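Side-chain contacts in phytochromobilin synthase (Solanum lycopersicum, PDB 6KME), which probably reduces biliverdin IX alpha to phytochromobilin with electrons from ferredoxin, supplying the chromophore of the plant photoreceptor phytochrome: residues 59-64 with 68-73; 176-181 with 199-204; 303-306 with 310-313. The protein carries 1 engineered substitution. All coordinates share one frame; numbering follows the deposited sequence.

Contact 1 of 3, residues 59-64 with 68-73; sequences YSSLLS and KTELQM
The Y59 ring meets M73 obliquely: SD lies 5.5 Å from the ring centroid in a Met-aromatic contact, 71° off the ring normal, and also touches Y59 CB at 3.9 Å. A second ring, that of F261 on helix 251-262, lies against Y59, whose hydroxyl bonds D256 on the same helix, fixing the far end of the tyrosine. The flexible thioether suits M73 here, since a bend at its third torsion (chi3 -76°) brings the methyl CE back to L62 CB (4.1 Å). L62 and L71 form a hydrogen-bonded antiparallel pair, with L71 N giving L62 O a straight bond of 2.8 Å. Their apolar branches share one face of the hairpin, L62 reaching I249 and V257 on the covering helices. On the opposite face, S61 OG sends a weak bond to one carboxylate oxygen of E70, OE2, at 3.3 Å; there the extended glutamate also packs its CB against L63 CD2 at 3.9 Å. At the turn, S64 N binds T69 O (2.8 Å), while S64 OG receives T69 N at 3.2 Å and bonds D66, so a small hydroxyl residue ties the loop back. With L62 and M73 turned to the helices and S61, E70 and Q72, along with L63, on the other face, this is an antiparallel beta hairpin at the edge of the seven-stranded sheet of the bilin reductase fold.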
loop_
_atom_site.group_PDB
_atom_site.type_symbol
_atom_site.label_atom_id
_atom_site.label_comp_id
_atom_site.label_asym_id
_atom_site.label_seq_id
_atom_site.Cartn_x
_atom_site.Cartn_y
_atom_site.Cartn_z
ATOM N N TYR A 59 11.042 14.492 -7.192
ATOM C CA TYR A 59 10.418 13.314 -7.814
ATOM C C TYR A 59 9.180 13.778 -8.576
ATOM O O TYR A 59 8.141 14.040 -7.968
ATOM C CB TYR A 59 10.056 12.262 -6.767
ATOM C CG TYR A 59 11.278 11.785 -6.031
ATOM C CD1 TYR A 59 12.107 10.814 -6.586
ATOM C CD2 TYR A 59 11.631 12.339 -4.809
ATOM C CE1 TYR A 59 13.259 10.401 -5.932
ATOM C CE2 TYR A 59 12.773 11.928 -4.145
ATOM C CZ TYR A 59 13.580 10.957 -4.708
ATOM O OH TYR A 59 14.719 10.558 -4.045
ATOM N N SER A 60 9.283 13.860 -9.902
ATOM C CA SER A 60 8.126 14.276 -10.687
ATOM C C SER A 60 7.993 13.438 -11.950
ATOM O O SER A 60 6.936 12.856 -12.205
ATOM C CB SER A 60 8.215 15.765 -11.041
ATOM O OG SER A 60 9.387 16.035 -11.790
ATOM N N SER A 61 9.059 13.371 -12.741
ATOM C CA SER A 61 9.044 12.648 -14.000
ATOM C C SER A 61 10.394 11.986 -14.219
ATOM O O SER A 61 11.443 12.599 -13.994
ATOM C CB SER A 61 8.716 13.582 -15.169
ATOM O OG SER A 61 8.794 12.890 -16.394
ATOM N N LEU A 62 10.361 10.739 -14.680
ATOM C CA LEU A 62 11.579 9.966 -14.874
ATOM C C LEU A 62 11.362 9.026 -16.055
ATOM O O LEU A 62 10.359 8.309 -16.096
ATOM C CB LEU A 62 11.902 9.194 -13.590
ATOM C CG LEU A 62 13.340 8.925 -13.170
ATOM C CD1 LEU A 62 14.173 10.198 -13.184
ATOM C CD2 LEU A 62 13.319 8.289 -11.783
ATOM N N LEU A 63 12.270 9.050 -17.024
ATOM C CA LEU A 63 12.207 8.097 -18.124
ATOM C C LEU A 63 12.991 6.843 -17.775
ATOM O O LEU A 63 14.010 6.897 -17.083
ATOM C CB LEU A 63 12.763 8.687 -19.423
ATOM C CG LEU A 63 11.937 9.730 -20.177
ATOM C CD1 LEU A 63 12.462 9.872 -21.598
ATOM C CD2 LEU A 63 10.468 9.347 -20.179
ATOM N N SER A 64 12.512 5.708 -18.282
ATOM C CA SER A 64 13.296 4.484 -18.210
ATOM C C SER A 64 14.595 4.645 -19.002
ATOM O O SER A 64 14.742 5.547 -19.834
ATOM C CB SER A 64 12.484 3.302 -18.740
ATOM O OG SER A 64 12.273 3.429 -20.134
ATOM N N LYS A 68 11.612 4.415 -23.353
ATOM C CA LYS A 68 10.287 4.034 -23.836
ATOM C C LYS A 68 9.195 4.092 -22.770
ATOM O O LYS A 68 8.014 3.959 -23.112
ATOM C CB LYS A 68 10.308 2.615 -24.419
ATOM C CG LYS A 68 11.271 2.384 -25.571
ATOM C CD LYS A 68 11.040 0.992 -26.157
ATOM C CE LYS A 68 12.329 0.330 -26.625
ATOM N NZ LYS A 68 12.879 0.963 -27.851
ATOM N N THR A 69 9.541 4.264 -21.497
ATOM C CA THR A 69 8.549 4.235 -20.430
ATOM C C THR A 69 8.733 5.440 -19.518
ATOM O O THR A 69 9.859 5.781 -19.144
ATOM C CB THR A 69 8.647 2.934 -19.615
ATOM O OG1 THR A 69 8.532 1.810 -20.496
ATOM C CG2 THR A 69 7.526 2.868 -18.600
ATOM N N GLU A 70 7.632 6.086 -19.156
ATOM C CA GLU A 70 7.684 7.254 -18.289
ATOM C C GLU A 70 7.092 6.911 -16.931
ATOM O O GLU A 70 6.028 6.286 -16.844
ATOM C CB GLU A 70 6.945 8.439 -18.912
ATOM C CG GLU A 70 7.079 9.717 -18.095
ATOM C CD GLU A 70 6.119 10.803 -18.551
ATOM O OE1 GLU A 70 5.483 10.633 -19.615
ATOM O OE2 GLU A 70 5.994 11.820 -17.835
ATOM N N LEU A 71 7.796 7.306 -15.879
ATOM C CA LEU A 71 7.304 7.197 -14.515
ATOM C C LEU A 71 6.869 8.592 -14.088
ATOM O O LEU A 71 7.653 9.541 -14.187
ATOM C CB LEU A 71 8.383 6.647 -13.577
ATOM C CG LEU A 71 8.886 5.197 -13.728
ATOM C CD1 LEU A 71 9.591 4.930 -15.060
ATOM C CD2 LEU A 71 9.818 4.886 -12.566
ATOM N N GLN A 72 5.621 8.724 -13.656
ATOM C CA GLN A 72 5.072 10.006 -13.231
ATOM C C GLN A 72 4.794 9.954 -11.737
ATOM O O GLN A 72 4.148 9.015 -11.252
ATOM C CB GLN A 72 3.792 10.341 -13.996
ATOM C CG GLN A 72 3.943 10.308 -15.502
ATOM C CD GLN A 72 2.712 9.737 -16.185
ATOM O OE1 GLN A 72 1.674 10.397 -16.270
ATOM N NE2 GLN A 72 2.817 8.498 -16.664
ATOM N N MET A 73 5.284 10.959 -11.007
ATOM C CA MET A 73 5.184 10.960 -9.554
ATOM C C MET A 73 4.562 12.255 -9.049
ATOM O O MET A 73 4.893 13.349 -9.523
ATOM C CB MET A 73 6.558 10.748 -8.919
ATOM C CG MET A 73 7.103 9.359 -9.196
ATOM S SD MET A 73 8.855 9.179 -8.893
ATOM C CE MET A 73 9.557 10.008 -10.325
#

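Contact 2 of 3, residues 176-181 with 199-204; sequences SPIVIW and KDYYQA. With BLA (biliverdine IX alpha), chain B.
I178, the third residue of a type I turn from S176 to V179 that leads into strand 180-185, faces Y201 of helix 188-211, their CA atoms 9.4 Å apart. Y201 spans this distance with its whole side chain. Its OH donates to I178 O at 2.6 Å, in the carbonyl plane, and the carbonyl oxygen in turn lies at the ring edge, near the ring plane. Two isoleucines flank this buried bond. I178 slides alongside the tyrosine in the opposite direction, its CD1 3.8 Å from Y201 CE2. I180 has CG1 anti to its carbonyl carbon (chi1 -65°), which carries CD1 to within 3.5 Å of Y201 CZ, a tight oblique approach. Branched aliphatic chains suit these places because they shield the polar bond, while tyrosine supplies both a long apolar body and a donor at its end. A phenylalanine in place of Y201 would probably keep much of the ring packing but leave I178 O without this buried hydroxyl mate. The turn is braced from within, since S176 OG accepts I178 N at 3.0 Å in an ST turn and bonds D129. L153 and Y157 of helix 151-160 also pack against Y201. Next along the strand, W181 turns to biliverdin: its CH2 lies 3.4 Å from CAA of the bilin, and the bilin methyl CMA sits over one indole face. The arrangement seats helix 188-211 against the start of the last strand of the sheet, where I180 meets the helix and the next residue, W181, lines the bilin pocket of a ferredoxin-dependent bilin reductase.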
loop_
_atom_site.group_PDB
_atom_site.type_symbol
_atom_site.label_atom_id
_atom_site.label_comp_id
_atom_site.label_asym_id
_atom_site.label_seq_id
_atom_site.Cartn_x
_atom_site.Cartn_y
_atom_site.Cartn_z
ATOM N N SER A 176 -5.681 -5.917 6.047
ATOM C CA SER A 176 -6.904 -5.805 6.834
ATOM C C SER A 176 -7.891 -6.888 6.422
ATOM O O SER A 176 -7.698 -7.561 5.411
ATOM C CB SER A 176 -7.506 -4.419 6.632
ATOM O OG SER A 176 -8.458 -4.446 5.587
ATOM N N PRO A 177 -8.975 -7.084 7.185
ATOM C CA PRO A 177 -9.991 -8.073 6.782
ATOM C C PRO A 177 -10.773 -7.695 5.535
ATOM O O PRO A 177 -11.522 -8.537 5.035
ATOM C CB PRO A 177 -10.931 -8.149 8.001
ATOM C CG PRO A 177 -10.188 -7.488 9.128
ATOM C CD PRO A 177 -9.304 -6.472 8.486
ATOM N N ILE A 178 -10.647 -6.474 5.016
ATOM C CA ILE A 178 -11.340 -6.106 3.790
ATOM C C ILE A 178 -10.389 -6.032 2.601
ATOM O O ILE A 178 -10.762 -5.492 1.554
ATOM C CB ILE A 178 -12.124 -4.790 3.947
ATOM C CG1 ILE A 178 -11.177 -3.599 4.168
ATOM C CG2 ILE A 178 -13.158 -4.918 5.062
ATOM C CD1 ILE A 178 -11.880 -2.227 4.059
ATOM N N VAL A 179 -9.169 -6.564 2.732
ATOM C CA VAL A 179 -8.194 -6.462 1.649
ATOM C C VAL A 179 -8.755 -7.080 0.374
ATOM O O VAL A 179 -9.433 -8.117 0.395
ATOM C CB VAL A 179 -6.858 -7.127 2.027
ATOM C CG1 VAL A 179 -7.043 -8.650 2.294
ATOM C CG2 VAL A 179 -5.831 -6.904 0.932
ATOM N N ILE A 180 -8.517 -6.405 -0.738
ATOM C CA ILE A 180 -8.738 -6.969 -2.059
ATOM C C ILE A 180 -7.370 -7.383 -2.589
ATOM O O ILE A 180 -6.544 -6.534 -2.942
ATOM C CB ILE A 180 -9.428 -5.973 -2.998
ATOM C CG1 ILE A 180 -10.835 -5.664 -2.490
ATOM C CG2 ILE A 180 -9.454 -6.523 -4.436
ATOM C CD1 ILE A 180 -11.482 -4.497 -3.201
ATOM N N TRP A 181 -7.124 -8.690 -2.610
ATOM C CA TRP A 181 -5.933 -9.276 -3.218
ATOM C C TRP A 181 -6.472 -10.165 -4.326
ATOM O O TRP A 181 -7.234 -11.099 -4.052
ATOM C CB TRP A 181 -5.098 -10.047 -2.186
ATOM C CG TRP A 181 -4.322 -11.233 -2.748
ATOM C CD1 TRP A 181 -4.431 -12.549 -2.372
ATOM C CD2 TRP A 181 -3.332 -11.191 -3.787
ATOM N NE1 TRP A 181 -3.558 -13.328 -3.113
ATOM C CE2 TRP A 181 -2.871 -12.517 -3.984
ATOM C CE3 TRP A 181 -2.776 -10.158 -4.559
ATOM C CZ2 TRP A 181 -1.896 -12.837 -4.938
ATOM C CZ3 TRP A 181 -1.806 -10.475 -5.502
ATOM C CH2 TRP A 181 -1.377 -11.808 -5.685
ATOM N N LYS A 199 -12.579 3.615 -5.763
ATOM C CA LYS A 199 -13.316 4.805 -5.338
ATOM C C LYS A 199 -14.068 4.560 -4.029
ATOM O O LYS A 199 -14.024 5.392 -3.110
ATOM C CB LYS A 199 -14.274 5.239 -6.449
ATOM C CG LYS A 199 -13.563 5.715 -7.712
ATOM C CD LYS A 199 -14.553 5.985 -8.827
ATOM C CE LYS A 199 -13.854 6.252 -10.146
ATOM N NZ LYS A 199 -14.852 6.626 -11.184
ATOM N N ASP A 200 -14.755 3.414 -3.927
ATOM C CA ASP A 200 -15.455 3.050 -2.696
ATOM C C ASP A 200 -14.502 2.934 -1.511
ATOM O O ASP A 200 -14.804 3.426 -0.413
ATOM C CB ASP A 200 -16.201 1.731 -2.900
ATOM C CG ASP A 200 -17.519 1.921 -3.621
ATOM O OD1 ASP A 200 -17.898 3.093 -3.834
ATOM O OD2 ASP A 200 -18.174 0.914 -3.971
ATOM N N TYR A 201 -13.359 2.270 -1.708
ATOM C CA TYR A 201 -12.379 2.102 -0.636
ATOM C C TYR A 201 -11.743 3.438 -0.261
ATOM O O TYR A 201 -11.522 3.717 0.927
ATOM C CB TYR A 201 -11.296 1.085 -1.051
ATOM C CG TYR A 201 -11.643 -0.373 -0.725
ATOM C CD1 TYR A 201 -12.848 -0.933 -1.148
ATOM C CD2 TYR A 201 -10.769 -1.176 0.004
ATOM C CE1 TYR A 201 -13.183 -2.265 -0.846
ATOM C CE2 TYR A 201 -11.095 -2.523 0.311
ATOM C CZ TYR A 201 -12.306 -3.047 -0.113
ATOM O OH TYR A 201 -12.644 -4.355 0.179
ATOM N N TYR A 202 -11.445 4.289 -1.250
ATOM C CA TYR A 202 -10.819 5.563 -0.904
ATOM C C TYR A 202 -11.804 6.493 -0.191
ATOM O O TYR A 202 -11.419 7.222 0.735
ATOM C CB TYR A 202 -10.213 6.232 -2.142
ATOM C CG TYR A 202 -9.301 7.377 -1.740
ATOM C CD1 TYR A 202 -8.135 7.130 -1.020
ATOM C CD2 TYR A 202 -9.628 8.693 -2.026
ATOM C CE1 TYR A 202 -7.301 8.169 -0.605
ATOM C CE2 TYR A 202 -8.792 9.753 -1.615
ATOM C CZ TYR A 202 -7.636 9.475 -0.904
ATOM O OH TYR A 202 -6.812 10.503 -0.488
ATOM N N GLN A 203 -13.086 6.468 -0.584
ATOM C CA GLN A 203 -14.076 7.270 0.124
ATOM C C GLN A 203 -14.273 6.762 1.551
ATOM O O GLN A 203 -14.457 7.558 2.480
ATOM C CB GLN A 203 -15.398 7.283 -0.652
ATOM C CG GLN A 203 -15.332 8.108 -1.947
ATOM C CD GLN A 203 -16.636 8.095 -2.728
ATOM O OE1 GLN A 203 -17.280 7.057 -2.862
ATOM N NE2 GLN A 203 -17.036 9.254 -3.235
ATOM N N ALA A 204 -14.239 5.439 1.747
ATOM C CA ALA A 204 -14.301 4.889 3.098
ATOM C C ALA A 204 -13.142 5.398 3.946
ATOM O O ALA A 204 -13.333 5.764 5.111
ATOM C CB ALA A 204 -14.299 3.351 3.050
HETATM C CHA BLA B . 2.927 -9.378 -7.364
HETATM N NA BLA B . 2.319 -7.738 -5.450
HETATM C C1A BLA B . 2.427 -9.039 -5.970
HETATM C C2A BLA B . 1.994 -9.966 -4.923
HETATM C C3A BLA B . 1.629 -9.160 -3.756
HETATM C C4A BLA B . 1.841 -7.785 -4.108
HETATM C CMA BLA B . 1.094 -9.616 -2.397
HETATM C CAA BLA B . 2.001 -11.509 -5.117
HETATM C CBA BLA B . 3.400 -12.024 -4.910
HETATM C CGA BLA B . 3.644 -12.380 -3.398
HETATM O O1A BLA B . 2.800 -13.120 -2.986
HETATM O O2A BLA B . 4.620 -11.861 -2.941
HETATM C CHB BLA B . 1.587 -6.529 -3.264
HETATM N NB BLA B . 2.374 -7.124 -1.043
HETATM C C1B BLA B . 1.933 -6.152 -1.970
HETATM C C2B BLA B . 1.546 -4.940 -1.018
HETATM C C3B BLA B . 2.017 -5.178 0.267
HETATM C C4B BLA B . 2.612 -6.588 0.259
HETATM C CMB BLA B . 0.998 -3.657 -1.615
HETATM O OB BLA B . 3.222 -7.218 1.108
HETATM C CAB BLA B . 2.056 -4.519 1.624
HETATM C CBB BLA B . 2.593 -4.765 2.842
HETATM N NC BLA B . 3.650 -4.181 -8.123
HETATM C C1C BLA B . 3.463 -2.889 -7.577
HETATM C C2C BLA B . 4.259 -1.941 -8.485
HETATM C C3C BLA B . 4.845 -2.718 -9.484
HETATM C C4C BLA B . 4.461 -4.202 -9.273
HETATM C CMC BLA B . 4.269 -0.444 -8.152
HETATM O OC BLA B . 2.767 -2.793 -6.579
HETATM C CAC BLA B . 5.710 -2.214 -10.584
HETATM C CBC BLA B . 6.605 -1.204 -10.673
HETATM C CHD BLA B . 4.724 -5.397 -9.888
HETATM N ND BLA B . 3.674 -7.164 -8.310
HETATM C C1D BLA B . 4.333 -6.782 -9.404
HETATM C C2D BLA B . 4.731 -7.955 -10.281
HETATM C C3D BLA B . 4.261 -9.095 -9.655
HETATM C C4D BLA B . 3.557 -8.632 -8.347
HETATM C CMD BLA B . 5.498 -7.726 -11.570
HETATM C CAD BLA B . 4.332 -10.583 -10.018
HETATM C CBD BLA B . 5.720 -11.180 -9.879
HETATM C CGD BLA B . 6.243 -11.330 -8.384
HETATM O O1D BLA B . 7.361 -10.864 -8.257
HETATM O O2D BLA B . 5.448 -11.882 -7.633
#

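Contact 3 of 3, residues 303-306 with 310-313; sequences PWNA and FIGD
P303 O is held by two donors: I311 N gives a nearly straight bond of 2.7 Å and F310 CA a weaker CA-H...O contact at 3.4 Å; the oxygen also lies over one face of the F310 ring. The motif is a tight chain reversal in the irregular C-terminal tail, closed by a single backbone bridge between W304 and F310. Within the reversal, N305 OD1 accepts the backbone N of R307, as in an Asx turn, and that of E309 as well, a task suited to a short amide side chain. The aromatic pair is T-shaped. The edge of F310 points at the face of the five-membered ring of W304, with centroids 5.2 Å apart and planes at 76°; CD1 comes closest, 3.5 Å from W304 NE1. F310 reaches this place because its CG stands opposite its own backbone N (chi1 -171°), turning the ring back over P303. The compact proline ring packs on the same indole face through CG, and its CB meets F310 CE1 at 3.8 Å. G312 fits where the chain passes P303 CB, 3.5 Å from G312 CA, since a CB on it would collide with F310 CZ. I311 completes the closure: its CG1 lies 3.4 Å from P303 O, and its CD1 ends 4.1 Å from N305 N.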
loop_
_atom_site.group_PDB
_atom_site.type_symbol
_atom_site.label_atom_id
_atom_site.label_comp_id
_atom_site.label_asym_id
_atom_site.label_seq_id
_atom_site.Cartn_x
_atom_site.Cartn_y
_atom_site.Cartn_z
ATOM N N PRO A 303 -8.308 -15.822 4.003
ATOM C CA PRO A 303 -8.211 -16.260 5.404
ATOM C C PRO A 303 -9.114 -15.504 6.373
ATOM O O PRO A 303 -8.921 -15.594 7.589
ATOM C CB PRO A 303 -6.732 -16.034 5.728
ATOM C CG PRO A 303 -6.349 -14.875 4.872
ATOM C CD PRO A 303 -7.153 -15.003 3.597
ATOM N N TRP A 304 -10.101 -14.768 5.859
ATOM C CA TRP A 304 -11.139 -14.147 6.677
ATOM C C TRP A 304 -12.496 -14.640 6.211
ATOM O O TRP A 304 -12.738 -14.741 5.002
ATOM C CB TRP A 304 -11.115 -12.616 6.574
ATOM C CG TRP A 304 -9.902 -11.985 7.147
ATOM C CD1 TRP A 304 -9.704 -11.613 8.449
ATOM C CD2 TRP A 304 -8.718 -11.623 6.440
ATOM N NE1 TRP A 304 -8.460 -11.050 8.593
ATOM C CE2 TRP A 304 -7.833 -11.048 7.374
ATOM C CE3 TRP A 304 -8.316 -11.733 5.107
ATOM C CZ2 TRP A 304 -6.569 -10.588 7.018
ATOM C CZ3 TRP A 304 -7.067 -11.273 4.753
ATOM C CH2 TRP A 304 -6.205 -10.706 5.707
ATOM N N ASN A 305 -13.392 -14.925 7.160
ATOM C CA ASN A 305 -14.733 -15.345 6.778
ATOM C C ASN A 305 -15.584 -14.128 6.419
ATOM O O ASN A 305 -15.109 -12.987 6.394
ATOM C CB ASN A 305 -15.369 -16.215 7.868
ATOM C CG ASN A 305 -15.718 -15.457 9.145
ATOM O OD1 ASN A 305 -15.735 -14.226 9.199
ATOM N ND2 ASN A 305 -16.033 -16.218 10.187
ATOM N N ALA A 306 -16.869 -14.381 6.131
ATOM C CA ALA A 306 -17.769 -13.331 5.659
ATOM C C ALA A 306 -18.020 -12.254 6.702
ATOM O O ALA A 306 -18.478 -11.161 6.343
ATOM C CB ALA A 306 -19.103 -13.930 5.218
ATOM N N PHE A 310 -10.672 -13.763 11.322
ATOM C CA PHE A 310 -9.536 -14.481 10.758
ATOM C C PHE A 310 -9.650 -15.985 11.022
ATOM O O PHE A 310 -9.820 -16.418 12.167
ATOM C CB PHE A 310 -8.232 -13.937 11.335
ATOM C CG PHE A 310 -7.008 -14.470 10.657
ATOM C CD1 PHE A 310 -6.552 -13.904 9.480
ATOM C CD2 PHE A 310 -6.316 -15.550 11.189
ATOM C CE1 PHE A 310 -5.420 -14.399 8.840
ATOM C CE2 PHE A 310 -5.181 -16.056 10.556
ATOM C CZ PHE A 310 -4.735 -15.481 9.380
ATOM N N ILE A 311 -9.540 -16.779 9.959
ATOM C CA ILE A 311 -9.643 -18.231 10.037
ATOM C C ILE A 311 -8.438 -18.936 9.432
ATOM O O ILE A 311 -8.417 -20.166 9.396
ATOM C CB ILE A 311 -10.937 -18.735 9.362
ATOM C CG1 ILE A 311 -10.922 -18.384 7.871
ATOM C CG2 ILE A 311 -12.173 -18.153 10.031
ATOM C CD1 ILE A 311 -12.152 -18.834 7.109
ATOM N N GLY A 312 -7.428 -18.195 8.982
ATOM C CA GLY A 312 -6.381 -18.663 8.081
ATOM C C GLY A 312 -5.809 -20.064 8.190
ATOM O O GLY A 312 -5.303 -20.458 9.245
ATOM N N ASP A 313 -5.846 -20.802 7.070
ATOM C CA ASP A 313 -5.300 -22.151 7.008
ATOM C C ASP A 313 -4.047 -22.124 6.155
ATOM O O ASP A 313 -2.929 -21.963 6.694
ATOM C CB ASP A 313 -6.338 -23.145 6.465
ATOM C CG ASP A 313 -7.386 -23.536 7.498
ATOM O OD1 ASP A 313 -7.752 -22.703 8.355
ATOM O OD2 ASP A 313 -7.851 -24.697 7.461
#

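Overall arrangement
The three contacts follow one another along the chain without interleaving. Contacts 1 and 2 involve opposite margins of the same seven-stranded antiparallel sheet, one its first hairpin and the other its last strand, with centres 28 Å apart and no touch. Contact 3 belongs to the tail; its centre lies about 39 Å from that of contact 1, on the other side of the chain's centre, but only 17 Å from that of contact 2. Those two meet directly, as the W304 indole packs on S176, P177 and V179, with R302 bonding the carbonyls of P177 and V179. The C-terminal tail thus packs on the turn that leads into the strand carrying W181 to the biliverdin pocket, which probably helps to hold that turn in place.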